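Local coordinates for protein D-glyceraldehyde dehydrogenase (NADP(+)) (PDB 5IZD) that oxidises D-glyceraldehyde to glycerate with NADP(+) in the non-phosphorylated Entner-Doudoroff pathway of Thermoplasma acidophilum, working as a homotetramer, at residues A[286-291]-A[390-395]; A[12-17]-A[36-41]; A[133-138]-A[471-476]; A[69-74]-A[186-191]. One frame throughout, in Å; residues are numbered along the deposited sequence.

Contact 1: residues A[286-291]-A[390-395]; sequences RLYVHE and RKISSV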
# COMPACT_ATOMS: atom_id res chain seq x y z
N ARG A 286 -0.10 -28.40 -22.35
CA ARG A 286 -1.34 -29.09 -22.77
C ARG A 286 -2.05 -28.17 -23.73
O ARG A 286 -2.25 -27.03 -23.38
CB ARG A 286 -2.33 -29.25 -21.62
CG ARG A 286 -1.77 -29.85 -20.39
CD ARG A 286 -2.83 -29.91 -19.36
NE ARG A 286 -2.77 -28.86 -18.34
CZ ARG A 286 -3.76 -28.51 -17.55
NH1 ARG A 286 -4.98 -29.03 -17.73
NH2 ARG A 286 -3.53 -27.60 -16.64
N LEU A 287 -2.49 -28.67 -24.87
CA LEU A 287 -3.10 -27.83 -25.90
C LEU A 287 -4.60 -28.17 -26.01
O LEU A 287 -4.96 -29.30 -26.20
CB LEU A 287 -2.34 -28.04 -27.21
CG LEU A 287 -2.79 -27.30 -28.46
CD1 LEU A 287 -2.91 -25.82 -28.20
CD2 LEU A 287 -1.82 -27.54 -29.59
N TYR A 288 -5.43 -27.14 -25.80
CA TYR A 288 -6.89 -27.22 -25.88
C TYR A 288 -7.35 -26.26 -26.97
O TYR A 288 -7.22 -25.03 -26.80
CB TYR A 288 -7.55 -26.80 -24.56
CG TYR A 288 -7.18 -27.71 -23.42
CD1 TYR A 288 -7.74 -28.94 -23.29
CD2 TYR A 288 -6.25 -27.33 -22.51
CE1 TYR A 288 -7.43 -29.77 -22.24
CE2 TYR A 288 -5.93 -28.14 -21.46
CZ TYR A 288 -6.51 -29.35 -21.32
OH TYR A 288 -6.07 -30.18 -20.31
N VAL A 289 -7.89 -26.80 -28.07
CA VAL A 289 -8.33 -25.99 -29.18
C VAL A 289 -9.82 -26.23 -29.48
O VAL A 289 -10.34 -27.36 -29.46
CB VAL A 289 -7.48 -26.23 -30.43
CG1 VAL A 289 -7.82 -25.25 -31.53
CG2 VAL A 289 -5.98 -26.12 -30.10
N HIS A 290 -10.51 -25.17 -29.77
CA HIS A 290 -11.93 -25.32 -30.02
C HIS A 290 -12.16 -26.22 -31.23
O HIS A 290 -11.46 -26.10 -32.25
CB HIS A 290 -12.57 -23.94 -30.16
CG HIS A 290 -14.05 -23.96 -30.16
ND1 HIS A 290 -14.78 -24.51 -31.18
CD2 HIS A 290 -14.96 -23.48 -29.28
CE1 HIS A 290 -16.08 -24.37 -30.94
NE2 HIS A 290 -16.22 -23.75 -29.79
N GLU A 291 -13.10 -27.16 -31.08
CA GLU A 291 -13.49 -28.11 -32.16
C GLU A 291 -13.69 -27.53 -33.58
O GLU A 291 -13.37 -28.19 -34.56
CB GLU A 291 -14.74 -28.93 -31.77
CG GLU A 291 -16.04 -28.14 -31.56
CD GLU A 291 -17.24 -29.02 -31.15
OE1 GLU A 291 -18.40 -28.55 -31.27
OE2 GLU A 291 -17.05 -30.18 -30.71
N ARG A 390 -6.11 -31.59 -27.45
CA ARG A 390 -7.46 -32.11 -27.29
C ARG A 390 -8.49 -31.04 -27.66
O ARG A 390 -8.24 -29.85 -27.52
CB ARG A 390 -7.69 -32.58 -25.85
CG ARG A 390 -9.04 -33.24 -25.62
CD ARG A 390 -9.45 -33.15 -24.16
NE ARG A 390 -10.70 -33.87 -23.90
CZ ARG A 390 -11.89 -33.30 -23.85
NH1 ARG A 390 -12.02 -31.99 -24.05
NH2 ARG A 390 -12.97 -34.03 -23.61
N LYS A 391 -9.64 -31.49 -28.15
CA LYS A 391 -10.73 -30.58 -28.56
C LYS A 391 -11.44 -30.05 -27.35
O LYS A 391 -11.49 -30.72 -26.32
CB LYS A 391 -11.78 -31.27 -29.42
CG LYS A 391 -11.32 -31.57 -30.83
CD LYS A 391 -12.27 -32.48 -31.61
CE LYS A 391 -11.55 -32.97 -32.84
NZ LYS A 391 -12.54 -33.70 -33.66
N ILE A 392 -11.97 -28.83 -27.47
CA ILE A 392 -12.96 -28.34 -26.55
C ILE A 392 -14.17 -27.72 -27.31
O ILE A 392 -14.08 -27.40 -28.52
CB ILE A 392 -12.39 -27.32 -25.55
CG1 ILE A 392 -11.80 -26.12 -26.32
CG2 ILE A 392 -11.40 -27.98 -24.58
CD1 ILE A 392 -11.35 -24.96 -25.47
N SER A 393 -15.30 -27.55 -26.59
CA SER A 393 -16.56 -27.02 -27.16
C SER A 393 -17.45 -26.13 -26.23
O SER A 393 -18.47 -25.61 -26.67
CB SER A 393 -17.42 -28.18 -27.67
OG SER A 393 -17.80 -29.02 -26.60
N SER A 394 -17.05 -25.97 -24.97
CA SER A 394 -17.69 -25.03 -24.08
C SER A 394 -16.69 -24.38 -23.15
O SER A 394 -15.62 -24.93 -22.82
CB SER A 394 -18.84 -25.72 -23.32
OG SER A 394 -18.49 -26.17 -22.04
N VAL A 395 -17.05 -23.17 -22.74
CA VAL A 395 -16.27 -22.34 -21.84
C VAL A 395 -16.14 -22.98 -20.47
O VAL A 395 -15.05 -22.98 -19.89
CB VAL A 395 -16.91 -20.93 -21.70
CG1 VAL A 395 -16.19 -20.11 -20.65
CG2 VAL A 395 -16.83 -20.20 -23.05
O HOH W 1 -18.67 -23.11 -28.95

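Contact 2: residues A[12-17]-A[36-41]; sequences VNSSSG and AATRDD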
# COMPACT_ATOMS: atom_id res chain seq x y z
N VAL A 12 38.34 -20.32 -3.50
CA VAL A 12 39.02 -21.48 -2.91
C VAL A 12 38.58 -22.78 -3.60
O VAL A 12 37.55 -22.81 -4.34
CB VAL A 12 38.77 -21.61 -1.38
CG1 VAL A 12 39.30 -20.40 -0.61
CG2 VAL A 12 37.28 -21.71 -1.08
N ASN A 13 39.37 -23.83 -3.38
CA ASN A 13 39.05 -25.19 -3.80
C ASN A 13 38.19 -25.82 -2.72
O ASN A 13 38.15 -25.33 -1.61
CB ASN A 13 40.33 -26.03 -3.93
CG ASN A 13 41.26 -25.51 -4.98
OD1 ASN A 13 40.82 -25.10 -6.06
ND2 ASN A 13 42.60 -25.55 -4.69
N SER A 14 37.50 -26.90 -3.07
CA SER A 14 36.81 -27.74 -2.10
C SER A 14 37.81 -28.20 -1.06
O SER A 14 38.93 -28.46 -1.44
CB SER A 14 36.32 -29.02 -2.78
OG SER A 14 35.57 -29.77 -1.82
N SER A 15 37.41 -28.37 0.20
CA SER A 15 38.39 -28.82 1.23
C SER A 15 38.80 -30.28 1.06
O SER A 15 39.85 -30.67 1.56
CB SER A 15 37.89 -28.55 2.67
OG SER A 15 36.61 -29.09 2.93
N SER A 16 38.01 -31.08 0.34
CA SER A 16 38.43 -32.45 -0.04
C SER A 16 39.26 -32.50 -1.31
O SER A 16 39.74 -33.57 -1.65
CB SER A 16 37.21 -33.34 -0.23
OG SER A 16 36.44 -32.84 -1.31
N GLY A 17 39.43 -31.36 -1.99
CA GLY A 17 39.89 -31.24 -3.37
C GLY A 17 39.11 -31.92 -4.50
O GLY A 17 39.55 -31.86 -5.64
N ALA A 36 33.51 -29.82 -5.73
CA ALA A 36 32.51 -30.47 -4.85
C ALA A 36 32.62 -30.00 -3.41
O ALA A 36 33.35 -30.56 -2.63
CB ALA A 36 32.62 -32.00 -4.93
N ALA A 37 31.91 -28.96 -3.04
CA ALA A 37 32.01 -28.46 -1.66
C ALA A 37 31.70 -29.55 -0.59
O ALA A 37 30.79 -30.34 -0.76
CB ALA A 37 31.06 -27.27 -1.46
N THR A 38 32.42 -29.56 0.53
CA THR A 38 32.05 -30.40 1.68
C THR A 38 31.06 -29.71 2.66
O THR A 38 30.85 -28.50 2.63
CB THR A 38 33.28 -30.72 2.51
OG1 THR A 38 33.78 -29.51 3.11
CG2 THR A 38 34.34 -31.35 1.67
N ARG A 39 30.56 -30.51 3.59
CA ARG A 39 29.85 -30.05 4.73
C ARG A 39 30.62 -28.97 5.47
O ARG A 39 30.04 -28.01 5.94
CB ARG A 39 29.45 -31.24 5.64
CG ARG A 39 28.35 -32.13 5.04
N ASP A 40 31.94 -29.06 5.55
CA ASP A 40 32.73 -28.01 6.24
C ASP A 40 32.86 -26.70 5.40
O ASP A 40 32.90 -25.59 5.96
CB ASP A 40 34.06 -28.59 6.70
CG ASP A 40 33.88 -30.00 7.30
OD1 ASP A 40 33.51 -30.16 8.48
OD2 ASP A 40 34.05 -30.97 6.53
N ASP A 41 32.86 -26.82 4.06
CA ASP A 41 32.84 -25.64 3.18
C ASP A 41 31.51 -24.86 3.31
O ASP A 41 31.53 -23.64 3.36
CB ASP A 41 33.13 -26.02 1.72
CG ASP A 41 34.55 -26.55 1.53
OD1 ASP A 41 35.47 -26.11 2.28
OD2 ASP A 41 34.75 -27.45 0.66

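Contact 3: residues A[133-138]-A[471-476]; sequences FQYKVP and KNIYVD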
# COMPACT_ATOMS: atom_id res chain seq x y z
N PHE A 133 4.67 0.35 15.91
CA PHE A 133 5.58 0.60 14.81
C PHE A 133 5.85 -0.73 14.13
O PHE A 133 6.27 -1.73 14.77
CB PHE A 133 6.86 1.28 15.31
CG PHE A 133 6.61 2.60 15.93
CD1 PHE A 133 6.41 3.72 15.15
CD2 PHE A 133 6.44 2.72 17.32
CE1 PHE A 133 6.08 4.94 15.74
CE2 PHE A 133 6.18 3.95 17.90
CZ PHE A 133 6.00 5.07 17.10
N GLN A 134 5.64 -0.79 12.83
CA GLN A 134 5.96 -2.03 12.11
C GLN A 134 7.13 -1.83 11.19
O GLN A 134 7.00 -1.16 10.21
CB GLN A 134 4.72 -2.52 11.40
CG GLN A 134 3.62 -2.80 12.41
CD GLN A 134 2.33 -3.19 11.80
OE1 GLN A 134 1.87 -2.59 10.83
NE2 GLN A 134 1.71 -4.21 12.36
N TYR A 135 8.27 -2.43 11.51
CA TYR A 135 9.49 -2.26 10.72
C TYR A 135 9.63 -3.44 9.76
O TYR A 135 9.18 -4.53 10.08
CB TYR A 135 10.75 -2.26 11.60
CG TYR A 135 11.02 -1.02 12.38
CD1 TYR A 135 10.01 -0.14 12.71
CD2 TYR A 135 12.31 -0.72 12.80
CE1 TYR A 135 10.28 0.98 13.44
CE2 TYR A 135 12.57 0.43 13.54
CZ TYR A 135 11.54 1.27 13.86
OH TYR A 135 11.68 2.42 14.58
N LYS A 136 10.27 -3.23 8.63
CA LYS A 136 10.57 -4.29 7.69
C LYS A 136 12.08 -4.45 7.72
O LYS A 136 12.79 -3.47 7.49
CB LYS A 136 10.04 -3.91 6.33
CG LYS A 136 8.62 -4.38 6.17
CD LYS A 136 8.02 -4.01 4.85
CE LYS A 136 6.54 -4.30 4.98
NZ LYS A 136 5.83 -3.94 3.74
N VAL A 137 12.55 -5.65 8.10
CA VAL A 137 13.97 -5.91 8.34
C VAL A 137 14.38 -7.20 7.58
O VAL A 137 13.55 -8.06 7.34
CB VAL A 137 14.28 -6.09 9.83
CG1 VAL A 137 14.01 -4.84 10.60
CG2 VAL A 137 13.52 -7.25 10.44
N PRO A 138 15.66 -7.35 7.29
CA PRO A 138 16.04 -8.61 6.61
C PRO A 138 15.79 -9.85 7.49
O PRO A 138 15.75 -9.74 8.72
CB PRO A 138 17.54 -8.42 6.28
CG PRO A 138 17.96 -7.15 6.91
CD PRO A 138 16.78 -6.41 7.43
N LYS A 471 8.24 -6.71 11.81
CA LYS A 471 8.33 -6.92 13.28
C LYS A 471 7.63 -5.72 13.91
O LYS A 471 7.65 -4.65 13.31
CB LYS A 471 9.81 -6.98 13.71
CG LYS A 471 10.51 -5.66 13.73
CD LYS A 471 12.01 -5.72 13.81
CE LYS A 471 12.61 -6.49 14.97
NZ LYS A 471 12.44 -5.86 16.31
N ASN A 472 7.03 -5.88 15.10
CA ASN A 472 6.24 -4.83 15.74
C ASN A 472 6.91 -4.34 17.01
O ASN A 472 7.48 -5.12 17.78
CB ASN A 472 4.81 -5.28 16.16
CG ASN A 472 4.11 -6.13 15.10
OD1 ASN A 472 3.21 -5.66 14.38
ND2 ASN A 472 4.52 -7.40 15.00
N ILE A 473 6.77 -3.05 17.24
CA ILE A 473 7.17 -2.46 18.47
C ILE A 473 5.96 -1.66 19.02
O ILE A 473 5.52 -0.71 18.39
CB ILE A 473 8.40 -1.57 18.31
CG1 ILE A 473 9.54 -2.34 17.62
CG2 ILE A 473 8.86 -1.07 19.66
CD1 ILE A 473 9.58 -2.22 16.10
N TYR A 474 5.48 -2.07 20.19
CA TYR A 474 4.32 -1.52 20.84
C TYR A 474 4.90 -0.57 21.87
O TYR A 474 5.65 -1.00 22.75
CB TYR A 474 3.55 -2.63 21.56
CG TYR A 474 2.67 -3.54 20.70
CD1 TYR A 474 3.21 -4.50 19.86
CD2 TYR A 474 1.27 -3.43 20.77
CE1 TYR A 474 2.43 -5.32 19.07
CE2 TYR A 474 0.44 -4.28 20.02
CZ TYR A 474 1.03 -5.20 19.15
OH TYR A 474 0.19 -6.01 18.46
N VAL A 475 4.61 0.72 21.77
CA VAL A 475 5.20 1.65 22.72
C VAL A 475 4.08 2.35 23.47
O VAL A 475 3.13 2.78 22.84
CB VAL A 475 6.07 2.71 22.02
CG1 VAL A 475 6.65 3.66 23.08
CG2 VAL A 475 7.24 2.09 21.26
N ASP A 476 4.22 2.45 24.80
CA ASP A 476 3.34 3.27 25.64
C ASP A 476 4.15 4.47 26.13
O ASP A 476 5.07 4.33 26.87
CB ASP A 476 2.82 2.45 26.82
CG ASP A 476 1.74 3.21 27.67
OD1 ASP A 476 1.99 4.36 28.08
OD2 ASP A 476 0.67 2.64 27.94

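Contact 4: residues A[69-74]-A[186-191]; sequences YRAKEL and RKFVEA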
# COMPACT_ATOMS: atom_id res chain seq x y z
N TYR A 69 24.00 -1.70 -8.47
CA TYR A 69 24.00 -1.00 -9.78
C TYR A 69 25.36 -1.13 -10.54
O TYR A 69 25.40 -1.31 -11.75
CB TYR A 69 23.64 0.49 -9.64
CG TYR A 69 22.17 0.84 -9.35
CD1 TYR A 69 21.13 0.36 -10.15
CD2 TYR A 69 21.83 1.69 -8.28
CE1 TYR A 69 19.81 0.75 -9.92
CE2 TYR A 69 20.51 2.05 -8.01
CZ TYR A 69 19.50 1.56 -8.81
OH TYR A 69 18.20 1.94 -8.57
N ARG A 70 26.44 -1.09 -9.78
CA ARG A 70 27.80 -1.25 -10.27
C ARG A 70 27.88 -2.63 -10.92
O ARG A 70 28.27 -2.72 -12.04
CB ARG A 70 28.77 -1.12 -9.12
CG ARG A 70 30.11 -0.52 -9.49
CD ARG A 70 30.50 0.60 -8.52
NE ARG A 70 30.81 0.04 -7.23
CZ ARG A 70 30.59 0.64 -6.08
NH1 ARG A 70 30.91 0.03 -4.97
NH2 ARG A 70 30.08 1.86 -6.06
N ALA A 71 27.47 -3.67 -10.21
CA ALA A 71 27.38 -5.05 -10.75
C ALA A 71 26.60 -5.11 -12.05
O ALA A 71 27.06 -5.65 -13.03
CB ALA A 71 26.81 -6.03 -9.77
N LYS A 72 25.42 -4.51 -12.05
CA LYS A 72 24.69 -4.37 -13.28
C LYS A 72 25.53 -3.76 -14.43
O LYS A 72 25.58 -4.36 -15.50
CB LYS A 72 23.44 -3.55 -13.13
CG LYS A 72 22.51 -3.77 -14.31
CD LYS A 72 21.63 -2.60 -14.59
CE LYS A 72 22.39 -1.38 -15.06
NZ LYS A 72 21.35 -0.41 -15.48
N GLU A 73 26.18 -2.61 -14.20
CA GLU A 73 27.01 -1.97 -15.24
C GLU A 73 28.18 -2.87 -15.73
O GLU A 73 28.46 -2.87 -16.92
CB GLU A 73 27.59 -0.65 -14.78
CG GLU A 73 26.54 0.42 -14.44
CD GLU A 73 27.08 1.49 -13.48
OE1 GLU A 73 28.23 1.98 -13.66
OE2 GLU A 73 26.37 1.85 -12.55
N LEU A 74 28.84 -3.57 -14.81
CA LEU A 74 29.95 -4.49 -15.16
C LEU A 74 29.47 -5.67 -15.98
O LEU A 74 30.09 -6.03 -16.92
CB LEU A 74 30.69 -5.00 -13.93
CG LEU A 74 31.49 -3.95 -13.17
CD1 LEU A 74 32.10 -4.60 -11.94
CD2 LEU A 74 32.60 -3.38 -14.03
N ARG A 186 31.15 -13.28 -9.57
CA ARG A 186 32.43 -12.57 -9.73
C ARG A 186 32.12 -11.10 -10.07
O ARG A 186 32.75 -10.22 -9.49
CB ARG A 186 33.32 -13.25 -10.78
CG ARG A 186 34.74 -12.64 -10.97
CD ARG A 186 35.62 -13.52 -11.87
NE ARG A 186 35.98 -14.81 -11.25
CZ ARG A 186 37.00 -15.03 -10.40
NH1 ARG A 186 37.85 -14.06 -10.02
NH2 ARG A 186 37.20 -16.27 -9.91
N LYS A 187 31.10 -10.82 -10.90
CA LYS A 187 30.73 -9.42 -11.17
C LYS A 187 30.27 -8.68 -9.91
O LYS A 187 30.64 -7.53 -9.71
CB LYS A 187 29.73 -9.31 -12.33
CG LYS A 187 30.34 -9.72 -13.67
CD LYS A 187 31.24 -8.63 -14.25
CE LYS A 187 32.06 -9.16 -15.41
NZ LYS A 187 33.19 -10.00 -14.91
N PHE A 188 29.49 -9.33 -9.06
CA PHE A 188 29.11 -8.75 -7.78
C PHE A 188 30.32 -8.49 -6.87
O PHE A 188 30.43 -7.40 -6.23
CB PHE A 188 28.07 -9.63 -7.08
CG PHE A 188 26.69 -9.33 -7.49
CD1 PHE A 188 26.17 -9.90 -8.64
CD2 PHE A 188 25.93 -8.41 -6.79
CE1 PHE A 188 24.87 -9.63 -9.03
CE2 PHE A 188 24.63 -8.13 -7.20
CZ PHE A 188 24.11 -8.74 -8.34
N VAL A 189 31.22 -9.47 -6.83
CA VAL A 189 32.52 -9.29 -6.16
C VAL A 189 33.30 -8.07 -6.71
O VAL A 189 33.67 -7.16 -5.93
CB VAL A 189 33.41 -10.57 -6.16
CG1 VAL A 189 34.75 -10.29 -5.48
CG2 VAL A 189 32.71 -11.67 -5.38
N GLU A 190 33.50 -8.00 -8.01
CA GLU A 190 34.20 -6.87 -8.60
C GLU A 190 33.48 -5.53 -8.37
O GLU A 190 34.11 -4.50 -8.37
CB GLU A 190 34.48 -7.10 -10.09
CG GLU A 190 35.41 -8.29 -10.35
CD GLU A 190 35.35 -8.86 -11.77
OE1 GLU A 190 36.26 -9.70 -12.09
OE2 GLU A 190 34.44 -8.49 -12.58
N ALA A 191 32.15 -5.53 -8.16
CA ALA A 191 31.40 -4.31 -7.89
C ALA A 191 31.55 -3.82 -6.44
O ALA A 191 31.02 -2.73 -6.11
CB ALA A 191 29.93 -4.51 -8.23

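Contact 1: residues A[286-291]-A[390-395]
The side chains of Tyr288 and Ile392 meet at about a right angle. Ile392 CG2 stands anti to its own carbonyl carbon, beside the backbone N, and this puts it 4.0 Å from Tyr288 CD1. The carbonyl of Ile392 sits over one face of the His290 ring, with O 3.8 Å from His290 CG. At the edge of that ring NE2 meets a water at 2.7 Å, while ND1 is hydrogen-bonded to Asp292 N. Glu291 leans on Ser393, its CD 3.6 Å from Ser393 CB.

Parallel backbone pairing within a mixed sheet sets these positions. Arg390 N donates to Leu287 O, Val289 N to Arg390 O and Ile392 N to Val289 O. The straightest bond, 169° at the hydrogen, joins Glu291 N to Ile392 O at 2.8 Å.

Arg286 NH1 donates to Tyr288 OH at 3.0 Å, and Gln373 OE1 also bonds this hydroxyl. A phenylalanine in place of Tyr288 would probably leave Arg286 NH1 one acceptor short and Gln373 OE1 without this mate. Helix 395-403 covers Ile392.

The strands thus satisfy each other's backbone groups, Ile392 is buried between Tyr288 and that helix, and the Tyr288 hydroxyl keeps two partners.

Contact 2: residues A[12-17]-A[36-41]
Ser15 and Asp41 are joined by a well-formed polar bond. Ser15 N donates to Asp41 OD2 at 2.9 Å, with 164° at the hydrogen, and uses the syn lone pair of that oxygen. The same OD2 takes a second bond from Thr38 N at 3.1 Å, which arrives from above the carboxylate plane. Thr38 OG1 in turn accepts from Asp41 N at 3.0 Å. Thr38 and Asp41 therefore form a capping box at the start of helix 39-77, with Thr38 as the N-cap.

The loop reaches this box a second time through hydroxyls. Thr38 OG1 donates to Ser15 OG at 2.9 Å. Ser14 OG is anti to its own backbone N (chi1 -176°) and donates to Ala36 O. That bond measures 2.5 Å, very short, so its exact length is doubtful. Ser16 OG donates to Ser14 OG at 3.2 Å, so a short relay runs from Ser16 through Ser14 to Ala36 O.

A type I turn from Ser14 to Gly17 presents the three serines. Packing is light. Thr38 CG2 lies 3.9 Å from Ser16 N and about as far from Ser16 OG. Outside the two segments, Glu35 OE1 takes the N-H of Ser14, Arg44 forms a salt bridge with Asp41 OD1, and Leu5 of strand 2-7 packs on Asp41.

Asp41 OD2 thus serves two jobs at once: it closes the helix start and ties to it the loop that links strands 10-12 and 19-23. Its negative charge, near the first turn of the helix and beside Arg44, is likely to be stabilised there.

Contact 3: residues A[133-138]-A[471-476]
The Tyr135 ring carries Ile473 CD1 on one face, 4.2 Å from the ring centroid and 16° off the normal. It is a CH-pi contact, shifted toward the rim. Ile473 chi2 lies at 92°, away from a staggered value, and this places CD1 there, also 3.6 Å from Phe133 O. The Phe133 ring is met at its edge by Val475 CG2, 4.0 Å from CE2. Phe133 and Tyr135 also pack against Phe133 of the third subunit.

On the face of Gln134 and Asn472 the two amides lie side by side, pointing the same way, their planes 55° apart. Gln134 NE2 donates to Asn472 OD1 at 2.9 Å, with the acceptor close to the Gln134 amide plane. Lys471 packs its CD 3.9 Å from Val137 CG1. In the second subunit, backbone oxygens of Tyr446 and Gly431 accept from Asn472 ND2, and those of Ser425 and Ile428 from Lys471 NZ.

The backbones are antiparallel. Phe133 and Ile473 form a hydrogen-bonded pair, as do Tyr135 and Lys471; Gln134 and Asn472 form the non-hydrogen-bonded pair between them.

Residues 472-475 also pair in parallel with a strand of the second subunit, so the sheet runs on across the interface. This is the protruding oligomerisation sheet of the aldehyde dehydrogenase fold.

Contact 4: residues A[69-74]-A[186-191]
Arg70 reaches Ala191 through bends at chi2 (131°) and chi3 (70°), the second of which places NE beside the carbonyl of Ala191. The guanidinium then meets this oxygen side-on with two nitrogens. NE donates to Ala191 O at 3.0 Å, and NH1 donates to the same oxygen at 3.0 Å. Neither bond is straight, because two donors share one acceptor, which lies somewhat tilted from the guanidinium plane.

Lys187 is bent too, at chi2 (-77°) and chi4. Its CD lies 3.7 Å from Leu74 CB. Its NZ turns back to its own helix and forms a salt bridge with Glu190 OE2 at 3.0 Å. An alanine in place of Lys187 would probably open a gap beside Leu74 and leave Glu190 without this charged mate.

The middle of the contact is apolar. Ala71 CB sits over the centre of the Phe188 ring, 3.8 Å from its centroid, in a CH-pi contact. Ala191 CB is tucked against helix 39-77, 3.3 Å from Ala71 N, and also touches Ala71 CB and Arg70 CB. Leu74 CD1 packs on Glu190 CB at 3.9 Å. The small alanines let the axes of segments 69-74 and 186-190 come within 8.2 Å at this crossing.

Outside, Trp183 makes a cation-pi contact with Lys187.

Helix 39-77 is thus joined to the end of helix 178-190 by close alanine packing and by a positive guanidinium. That charge would probably be favoured near the carbonyl-rich C-terminal end of a helix.

Contacts 2 and 4 both use helix 39-77, one at its start and one further along; their centres are 26 Å apart and their nearest atoms about 8 Å. In contact 2 the Ala36 side chain is about 10 Å from the bound NADP. In contact 4, Phe188 is about 10 Å, side chain to side chain, from Arg157, a probable substrate-binding residue. Contact 1 lies apart, its centre 48 to 53 Å from the others, across the chain's centre from contacts 2 and 4. Along the sequence it is nested inside the loop closed by contact 3, which touches neighbouring subunits and continues its sheet into one of them. Contacts 3 and 4 alternate along the chain.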